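Local coordinates for protein antigen 43 (Escherichia coli, PDB 4KH3) that probably drives bacterial clumping and biofilm formation by self-association, as the alpha domain of an autotransporter adhesin, at residues 264-269 with 291-296; 299-304 with 318-323; 307-312 with 326-331. All blocks are in the same frame, centred on the assembly; numbering follows the deposited sequence. Where two conformers were deposited one is given.

Contact 1 (264-269 with 291-296); sequences GALVTS and DNVVLE
Glu296 lies against Gly264 and Ala265 without any direct hydrogen bond between their segments, so contact 1 is a worked example of two pieces of backbone joined by water and apolar packing. From CB of the glutamate, a chi1 of 51° sets CG between the backbone N and the carbonyl carbon; from there the chain runs on extended. CG passes the carbonyl oxygen Gly264 O at 4.1 Å. Beyond the carboxyl carbon the two oxygens part company: OE2 stands 2.6 Å from water 2, which also lies within hydrogen-bonding distance of Gly264 O, and OE2 also accepts from Gly263 N, while OE1 is salt-bridged to Arg279. The positive charge of that arginine would be expected to favour the ionised carboxylate, although Asp315, a like charge close to OE1, would act the other way.

The setting is a parallel beta-helix of the pectate lyase type. Strand 265-269 belongs to one face of the solenoid, and 291-296 leads round the wall toward 300-303, the parallel neighbour of 265-269. Between the two segments, water 1 accepts from Leu266 N at 3.0 Å and from Glu296 N at 3.0 Å. It also sits 2.8 Å from Gly264 O and 2.9 Å from Val294 O, and Val294 O has a further donor in the side chain of Gln260.

Farther along the two segments the contact is apolar. Leu295 keeps CG beside its own backbone N, which brings CD2 to 3.7 Å from the carbonyl oxygen Leu266 O. Leu266 itself turns CD2 toward Val293 CG1, 4.4 Å away and tip to tip, while it also packs on Val274.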
loop_
_atom_site.group_PDB
_atom_site.type_symbol
_atom_site.label_atom_id
_atom_site.label_comp_id
_atom_site.label_asym_id
_atom_site.label_seq_id
_atom_site.Cartn_x
_atom_site.Cartn_y
_atom_site.Cartn_z
ATOM N N GLY A 264 -10.877 9.501 0.896
ATOM C CA GLY A 264 -10.029 8.588 1.640
ATOM C C GLY A 264 -10.110 7.191 1.059
ATOM O O GLY A 264 -11.198 6.706 0.749
ATOM N N ALA A 265 -8.962 6.540 0.905
ATOM C CA ALA A 265 -8.925 5.197 0.332
ATOM C C ALA A 265 -8.910 4.113 1.406
ATOM O O ALA A 265 -8.073 4.136 2.317
ATOM C CB ALA A 265 -7.718 5.046 -0.559
ATOM N N LEU A 266 -9.835 3.163 1.294
ATOM C CA LEU A 266 -9.834 1.985 2.167
ATOM C C LEU A 266 -9.581 0.750 1.326
ATOM O O LEU A 266 -10.292 0.479 0.355
ATOM C CB LEU A 266 -11.159 1.845 2.926
ATOM C CG LEU A 266 -11.398 0.582 3.764
ATOM C CD1 LEU A 266 -10.488 0.538 4.982
ATOM C CD2 LEU A 266 -12.864 0.474 4.183
ATOM N N VAL A 267 -8.541 0.013 1.684
ATOM C CA VAL A 267 -8.193 -1.212 0.981
ATOM C C VAL A 267 -8.300 -2.372 1.958
ATOM O O VAL A 267 -7.591 -2.419 2.966
ATOM C CB VAL A 267 -6.780 -1.118 0.415
ATOM C CG1 VAL A 267 -6.354 -2.444 -0.182
ATOM C CG2 VAL A 267 -6.725 -0.020 -0.624
ATOM N N THR A 268 -9.213 -3.294 1.685
ATOM C CA THR A 268 -9.421 -4.402 2.603
ATOM C C THR A 268 -10.217 -5.537 1.950
ATOM O O THR A 268 -10.444 -5.541 0.738
ATOM C CB THR A 268 -10.101 -3.914 3.904
ATOM O OG1 THR A 268 -10.008 -4.920 4.913
ATOM C CG2 THR A 268 -11.561 -3.542 3.663
ATOM N N SER A 269 -10.624 -6.510 2.754
ATOM C CA SER A 269 -11.411 -7.617 2.240
ATOM C C SER A 269 -12.325 -8.113 3.340
ATOM O O SER A 269 -12.310 -7.596 4.463
ATOM C CB SER A 269 -10.500 -8.750 1.772
ATOM O OG SER A 269 -9.907 -9.383 2.893
ATOM N N ASP A 291 -20.752 -3.799 4.947
ATOM C CA ASP A 291 -21.909 -2.947 4.696
ATOM C C ASP A 291 -21.515 -1.467 4.631
ATOM O O ASP A 291 -20.812 -0.966 5.514
ATOM C CB ASP A 291 -22.994 -3.168 5.761
ATOM C CG ASP A 291 -24.244 -2.331 5.510
ATOM O OD1 ASP A 291 -24.616 -2.124 4.336
ATOM O OD2 ASP A 291 -24.860 -1.869 6.489
ATOM N N ASN A 292 -21.980 -0.789 3.579
ATOM C CA ASN A 292 -21.775 0.649 3.368
ATOM C C ASN A 292 -20.315 1.047 3.149
ATOM O O ASN A 292 -19.903 2.167 3.454
ATOM C CB ASN A 292 -22.416 1.488 4.483
ATOM C CG ASN A 292 -22.530 2.964 4.115
ATOM O OD1 ASN A 292 -22.691 3.315 2.940
ATOM N ND2 ASN A 292 -22.426 3.834 5.116
ATOM N N VAL A 293 -19.531 0.124 2.614
ATOM C CA VAL A 293 -18.163 0.434 2.259
ATOM C C VAL A 293 -18.160 1.424 1.083
ATOM O O VAL A 293 -18.868 1.242 0.093
ATOM C CB VAL A 293 -17.356 -0.846 1.953
ATOM C CG1 VAL A 293 -16.044 -0.504 1.294
ATOM C CG2 VAL A 293 -17.122 -1.641 3.247
ATOM N N VAL A 294 -17.400 2.506 1.224
ATOM C CA VAL A 294 -17.249 3.463 0.137
ATOM C C VAL A 294 -15.829 3.341 -0.388
ATOM O O VAL A 294 -14.863 3.381 0.384
ATOM C CB VAL A 294 -17.538 4.906 0.604
ATOM C CG1 VAL A 294 -17.022 5.940 -0.417
ATOM C CG2 VAL A 294 -19.027 5.084 0.859
ATOM N N LEU A 295 -15.717 3.178 -1.701
ATOM C CA LEU A 295 -14.454 2.877 -2.346
ATOM C C LEU A 295 -14.102 3.903 -3.402
ATOM O O LEU A 295 -14.726 3.942 -4.454
ATOM C CB LEU A 295 -14.540 1.511 -3.021
ATOM C CG LEU A 295 -14.788 0.302 -2.126
ATOM C CD1 LEU A 295 -15.045 -0.927 -3.009
ATOM C CD2 LEU A 295 -13.611 0.078 -1.204
ATOM N N GLU A 296 -13.084 4.713 -3.137
ATOM C CA GLU A 296 -12.619 5.692 -4.116
ATOM C C GLU A 296 -11.123 5.935 -3.952
ATOM O O GLU A 296 -10.544 5.543 -2.942
ATOM C CB GLU A 296 -13.407 6.996 -3.970
ATOM C CG GLU A 296 -13.456 7.533 -2.540
ATOM C CD GLU A 296 -14.598 8.515 -2.303
ATOM O OE1 GLU A 296 -15.402 8.772 -3.228
ATOM O OE2 GLU A 296 -14.699 9.030 -1.176
HETATM O O HOH W 1 -12.143 4.244 -0.323
HETATM O O HOH W 2 -13.807 7.800 0.937
#

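Contact 2 (299-304 with 318-323)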
loop_
_atom_site.group_PDB
_atom_site.type_symbol
_atom_site.label_atom_id
_atom_site.label_comp_id
_atom_site.label_asym_id
_atom_site.label_seq_id
_atom_site.Cartn_x
_atom_site.Cartn_y
_atom_site.Cartn_z
ATOM N N GLY A 299 -9.162 3.061 -3.165
ATOM C CA GLY A 299 -9.906 2.158 -2.300
ATOM C C GLY A 299 -10.231 0.859 -3.023
ATOM O O GLY A 299 -10.377 0.829 -4.252
ATOM N N ARG A 300 -10.327 -0.227 -2.269
ATOM C CA ARG A 300 -10.609 -1.527 -2.856
ATOM C C ARG A 300 -11.138 -2.499 -1.814
ATOM O O ARG A 300 -10.619 -2.561 -0.698
ATOM C CB ARG A 300 -9.361 -2.101 -3.510
ATOM C CG ARG A 300 -9.587 -3.453 -4.188
ATOM C CD ARG A 300 -8.298 -3.966 -4.830
ATOM N NE ARG A 300 -8.452 -5.314 -5.352
ATOM C CZ ARG A 300 -8.074 -5.690 -6.569
ATOM N NH1 ARG A 300 -7.500 -4.815 -7.383
ATOM N NH2 ARG A 300 -8.269 -6.942 -6.968
ATOM N N LEU A 301 -12.182 -3.236 -2.182
ATOM C CA LEU A 301 -12.764 -4.264 -1.320
ATOM C C LEU A 301 -12.815 -5.580 -2.072
ATOM O O LEU A 301 -13.412 -5.664 -3.142
ATOM C CB LEU A 301 -14.183 -3.883 -0.886
ATOM C CG LEU A 301 -14.922 -4.961 -0.073
ATOM C CD1 LEU A 301 -14.238 -5.223 1.264
ATOM C CD2 LEU A 301 -16.370 -4.562 0.150
ATOM N N ASP A 302 -12.163 -6.599 -1.530
ATOM C CA ASP A 302 -12.242 -7.932 -2.104
ATOM C C ASP A 302 -13.295 -8.710 -1.334
ATOM O O ASP A 302 -13.183 -8.878 -0.120
ATOM C CB ASP A 302 -10.902 -8.662 -2.009
ATOM C CG ASP A 302 -9.806 -7.995 -2.825
ATOM O OD1 ASP A 302 -10.118 -7.189 -3.719
ATOM O OD2 ASP A 302 -8.623 -8.284 -2.575
ATOM N N VAL A 303 -14.329 -9.162 -2.034
ATOM C CA VAL A 303 -15.331 -10.015 -1.413
ATOM C C VAL A 303 -14.984 -11.466 -1.717
ATOM O O VAL A 303 -15.098 -11.934 -2.848
ATOM C CB VAL A 303 -16.765 -9.641 -1.848
ATOM C CG1 VAL A 303 -17.785 -10.552 -1.195
ATOM C CG2 VAL A 303 -17.045 -8.197 -1.474
ATOM N N LEU A 304 -14.512 -12.161 -0.696
ATOM C CA LEU A 304 -14.029 -13.519 -0.860
ATOM C C LEU A 304 -15.165 -14.534 -0.925
ATOM O O LEU A 304 -16.316 -14.240 -0.594
ATOM C CB LEU A 304 -13.077 -13.871 0.278
ATOM C CG LEU A 304 -11.948 -12.862 0.517
ATOM C CD1 LEU A 304 -11.021 -13.363 1.603
ATOM C CD2 LEU A 304 -11.179 -12.597 -0.766
ATOM N N GLY A 318 -12.141 3.763 -7.234
ATOM C CA GLY A 318 -12.502 2.639 -6.391
ATOM C C GLY A 318 -12.584 1.320 -7.148
ATOM O O GLY A 318 -12.945 1.283 -8.331
ATOM N N THR A 319 -12.235 0.234 -6.467
ATOM C CA THR A 319 -12.323 -1.099 -7.049
ATOM C C THR A 319 -13.093 -2.067 -6.156
ATOM O O THR A 319 -12.783 -2.218 -4.970
ATOM C CB THR A 319 -10.937 -1.694 -7.327
ATOM O OG1 THR A 319 -10.275 -0.901 -8.310
ATOM C CG2 THR A 319 -11.067 -3.105 -7.855
ATOM N N LEU A 320 -14.108 -2.707 -6.727
ATOM C CA LEU A 320 -14.814 -3.784 -6.042
ATOM C C LEU A 320 -14.549 -5.093 -6.765
ATOM O O LEU A 320 -14.832 -5.223 -7.953
ATOM C CB LEU A 320 -16.313 -3.504 -5.973
ATOM C CG LEU A 320 -17.154 -4.605 -5.329
ATOM C CD1 LEU A 320 -16.674 -4.882 -3.911
ATOM C CD2 LEU A 320 -18.625 -4.214 -5.341
ATOM N N ASP A 321 -13.988 -6.053 -6.042
ATOM C CA ASP A 321 -13.606 -7.335 -6.613
ATOM C C ASP A 321 -14.395 -8.460 -5.950
ATOM O O ASP A 321 -14.135 -8.817 -4.799
ATOM C CB ASP A 321 -12.094 -7.551 -6.444
ATOM C CG ASP A 321 -11.634 -8.932 -6.904
ATOM O OD1 ASP A 321 -12.417 -9.658 -7.555
ATOM O OD2 ASP A 321 -10.470 -9.289 -6.627
ATOM N N ILE A 322 -15.361 -9.018 -6.675
ATOM C CA ILE A 322 -16.155 -10.118 -6.136
ATOM C C ILE A 322 -15.663 -11.444 -6.664
ATOM O O ILE A 322 -15.789 -11.737 -7.851
ATOM C CB ILE A 322 -17.653 -9.986 -6.433
ATOM C CG1 ILE A 322 -18.165 -8.612 -6.005
ATOM C CG2 ILE A 322 -18.422 -11.079 -5.695
ATOM C CD1 ILE A 322 -18.364 -7.670 -7.155
ATOM N N ARG A 323 -15.076 -12.233 -5.774
ATOM C CA ARG A 323 -14.541 -13.534 -6.140
ATOM C C ARG A 323 -15.656 -14.509 -6.447
ATOM O O ARG A 323 -16.836 -14.256 -6.159
ATOM C CB ARG A 323 -13.694 -14.103 -5.006
ATOM C CG ARG A 323 -12.506 -13.240 -4.641
ATOM C CD ARG A 323 -11.509 -13.174 -5.774
ATOM N NE ARG A 323 -10.621 -12.027 -5.627
ATOM C CZ ARG A 323 -9.604 -11.963 -4.769
ATOM N NH1 ARG A 323 -9.330 -12.985 -3.963
ATOM N NH2 ARG A 323 -8.861 -10.867 -4.715
HETATM O O HOH W 3 -8.989 0.937 -6.582
#
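Arg300, Asp302, Asp321 and Arg323 form a four-residue salt-bridge network across two adjacent parallel strands of the beta-helix, with like charges near each other: Asp302 OD1 is 3.6 Å from Asp321 OD2, and Arg300 NH2 is 4.6 Å from Arg323 NH2. The interleaving of acids and guanidinium groups probably balances both repulsions. Arg323, its chain bent at chi2 (-66°), grips Asp321 OD2 side-on with both NE and NH2, from the same face of the carboxylate. Its NH2 also bridges to Asp302 OD2 at 3.4 Å. Arg300 stays extended and gives a straight NE bond to Asp302 OD1 on the syn side, whereas its NH2 makes only a weak bond to Asp321 OD2, 3.2 Å long, with guanidinium and carboxylate planes 84° apart.

Beneath this network the strands run in register, 7° from parallel, joined by five backbone hydrogen bonds from Gly299 to Arg323. On the opposite, buried face Leu301 and Leu320 lie side by side and point the same way; Leu320 CD1 touches Leu301 CB and Val303 CG2. Back among the charges, Thr319 CG2 rests 3.8 Å above the plane of the Arg300 guanidinium, offset toward its rim.

Contact 3 (307-312 with 326-331); sequences HTATNT and GAATTV
Thr310 and Thr329 lie side by side and point the same way, at equivalent positions on successive coils. In both, OG1 sits between the backbone N and the carbonyl carbon (chi1 57° and 55°), leaving CG2 beside the N. Repeating one rotamer in this way sets the methyl Thr310 CG2 against the hydroxyl Thr329 OG1, 3.5 Å apart. The polar tip of Thr310 has its main partner in Asp291, which also accepts from Asn311 ND2 and so ties the preceding coil to this one.

One residue on, Asn311 and Thr330 are again aligned side by side. The amide oxygen Asn311 OD1 stands 2.8 Å from Thr330 OG1, whose single proton could instead go to the carbonyl oxygen Thr329 O. That carbonyl is much in demand: it accepts from Asn311 N at 3.0 Å and has water 4 at 2.6 Å. The same water accepts from Thr312 N at 3.2 Å and gives a weak bond to Ala309 O, so it bridges the segments where the chain turns.

On the buried face the partners are small. Ala309 CB and Ala328 CB meet at 4.4 Å, and Ala328 CB also lies close to the carbonyl oxygen Ala309 O. Backbone hydrogen bonds from Ala327 N to His307 O, Ala309 N to Ala327 O and Thr329 N to Ala309 O keep the strands in parallel register, with axes 4.6 Å apart.

Asn311 and Thr330 both take up left-handed helical backbone angles, and the chain swings from one face to the next at this point. Left-handed corners stacked from coil to coil, often with asparagine, are a familiar feature of parallel beta-helices such as pectate lyase.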
loop_
_atom_site.group_PDB
_atom_site.type_symbol
_atom_site.label_atom_id
_atom_site.label_comp_id
_atom_site.label_asym_id
_atom_site.label_seq_id
_atom_site.Cartn_x
_atom_site.Cartn_y
_atom_site.Cartn_z
ATOM N N HIS A 307 -18.602 -14.934 1.231
ATOM C CA HIS A 307 -18.825 -13.700 1.969
ATOM C C HIS A 307 -19.650 -12.682 1.216
ATOM O O HIS A 307 -19.929 -12.852 0.029
ATOM C CB HIS A 307 -17.495 -13.144 2.467
ATOM C CG HIS A 307 -16.872 -14.020 3.510
ATOM N ND1 HIS A 307 -15.555 -14.416 3.470
ATOM C CD2 HIS A 307 -17.412 -14.617 4.594
ATOM C CE1 HIS A 307 -15.310 -15.214 4.495
ATOM N NE2 HIS A 307 -16.420 -15.344 5.199
ATOM N N THR A 308 -20.048 -11.627 1.914
ATOM C CA THR A 308 -21.069 -10.729 1.398
ATOM C C THR A 308 -20.741 -9.260 1.650
ATOM O O THR A 308 -20.204 -8.906 2.698
ATOM C CB THR A 308 -22.446 -11.051 2.036
ATOM O OG1 THR A 308 -22.718 -12.452 1.900
ATOM C CG2 THR A 308 -23.559 -10.261 1.359
ATOM N N ALA A 309 -21.075 -8.411 0.683
ATOM C CA ALA A 309 -21.025 -6.968 0.867
ATOM C C ALA A 309 -22.350 -6.354 0.418
ATOM O O ALA A 309 -22.863 -6.674 -0.660
ATOM C CB ALA A 309 -19.867 -6.371 0.073
ATOM N N THR A 310 -22.901 -5.470 1.240
ATOM C CA THR A 310 -24.121 -4.763 0.880
ATOM C C THR A 310 -23.870 -3.253 0.843
ATOM O O THR A 310 -23.035 -2.739 1.581
ATOM C CB THR A 310 -25.228 -5.067 1.891
ATOM O OG1 THR A 310 -24.775 -4.714 3.205
ATOM C CG2 THR A 310 -25.547 -6.552 1.874
ATOM N N ASN A 311 -24.585 -2.548 -0.028
ATOM C CA ASN A 311 -24.485 -1.092 -0.107
ATOM C C ASN A 311 -23.063 -0.579 -0.369
ATOM O O ASN A 311 -22.619 0.389 0.253
ATOM C CB ASN A 311 -25.034 -0.449 1.171
ATOM C CG ASN A 311 -26.501 -0.725 1.379
ATOM O OD1 ASN A 311 -27.308 -0.575 0.463
ATOM N ND2 ASN A 311 -26.859 -1.138 2.594
ATOM N N THR A 312 -22.342 -1.232 -1.270
ATOM C CA THR A 312 -20.997 -0.785 -1.592
ATOM C C THR A 312 -21.063 0.316 -2.637
ATOM O O THR A 312 -21.659 0.138 -3.700
ATOM C CB THR A 312 -20.125 -1.924 -2.130
ATOM O OG1 THR A 312 -20.085 -2.990 -1.174
ATOM C CG2 THR A 312 -18.718 -1.428 -2.381
ATOM N N GLY A 326 -18.538 -15.281 -3.959
ATOM C CA GLY A 326 -18.771 -14.101 -3.149
ATOM C C GLY A 326 -20.035 -13.399 -3.593
ATOM O O GLY A 326 -20.505 -13.581 -4.722
ATOM N N ALA A 327 -20.588 -12.580 -2.713
ATOM C CA ALA A 327 -21.823 -11.882 -3.032
ATOM C C ALA A 327 -21.696 -10.404 -2.736
ATOM O O ALA A 327 -21.082 -10.019 -1.742
ATOM C CB ALA A 327 -22.968 -12.463 -2.243
ATOM N N ALA A 328 -22.270 -9.582 -3.607
ATOM C CA ALA A 328 -22.415 -8.158 -3.335
ATOM C C ALA A 328 -23.759 -7.639 -3.836
ATOM O O ALA A 328 -24.065 -7.748 -5.028
ATOM C CB ALA A 328 -21.273 -7.372 -3.973
ATOM N N THR A 329 -24.558 -7.062 -2.940
ATOM C CA THR A 329 -25.829 -6.457 -3.362
ATOM C C THR A 329 -25.916 -4.955 -3.102
ATOM O O THR A 329 -25.130 -4.396 -2.335
ATOM C CB THR A 329 -27.035 -7.166 -2.741
ATOM O OG1 THR A 329 -26.895 -7.175 -1.316
ATOM C CG2 THR A 329 -27.101 -8.601 -3.245
ATOM N N THR A 330 -26.899 -4.329 -3.737
ATOM C CA THR A 330 -26.975 -2.875 -3.864
ATOM C C THR A 330 -25.612 -2.227 -4.104
ATOM O O THR A 330 -25.271 -1.225 -3.482
ATOM C CB THR A 330 -27.692 -2.211 -2.675
ATOM O OG1 THR A 330 -27.030 -2.552 -1.448
ATOM C CG2 THR A 330 -29.153 -2.673 -2.623
ATOM N N VAL A 331 -24.828 -2.825 -4.995
ATOM C CA VAL A 331 -23.616 -2.192 -5.471
ATOM C C VAL A 331 -23.993 -0.910 -6.202
ATOM O O VAL A 331 -24.884 -0.892 -7.042
ATOM C CB VAL A 331 -22.847 -3.112 -6.426
ATOM C CG1 VAL A 331 -21.606 -2.385 -6.994
ATOM C CG2 VAL A 331 -22.462 -4.396 -5.708
HETATM O O HOH W 4 -22.493 -4.327 -2.108
#

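How the contacts relate
The three contacts sit close together on consecutive coils of the beta-helix, contacts 1 and 2 having centres about 9 Å apart, contacts 2 and 3 about 10 Å and contacts 1 and 3 about 12 Å. Contact 1 closes before the others open. Strand 265-269 is the sheet neighbour of 300-303, bonded through Leu266 O to Arg300 N, while the backbone of Asn292 bonds through its N to Thr310 O. Segments of contacts 2 and 3 alternate along the chain: each coil supplies one strand to each, and Val303, Ala309, Ile322 and Ala328 pack between them inside the solenoid. Neighbouring coils thus meet on more than one face, consistent with a long solenoid, the probable stalk of the adhesin.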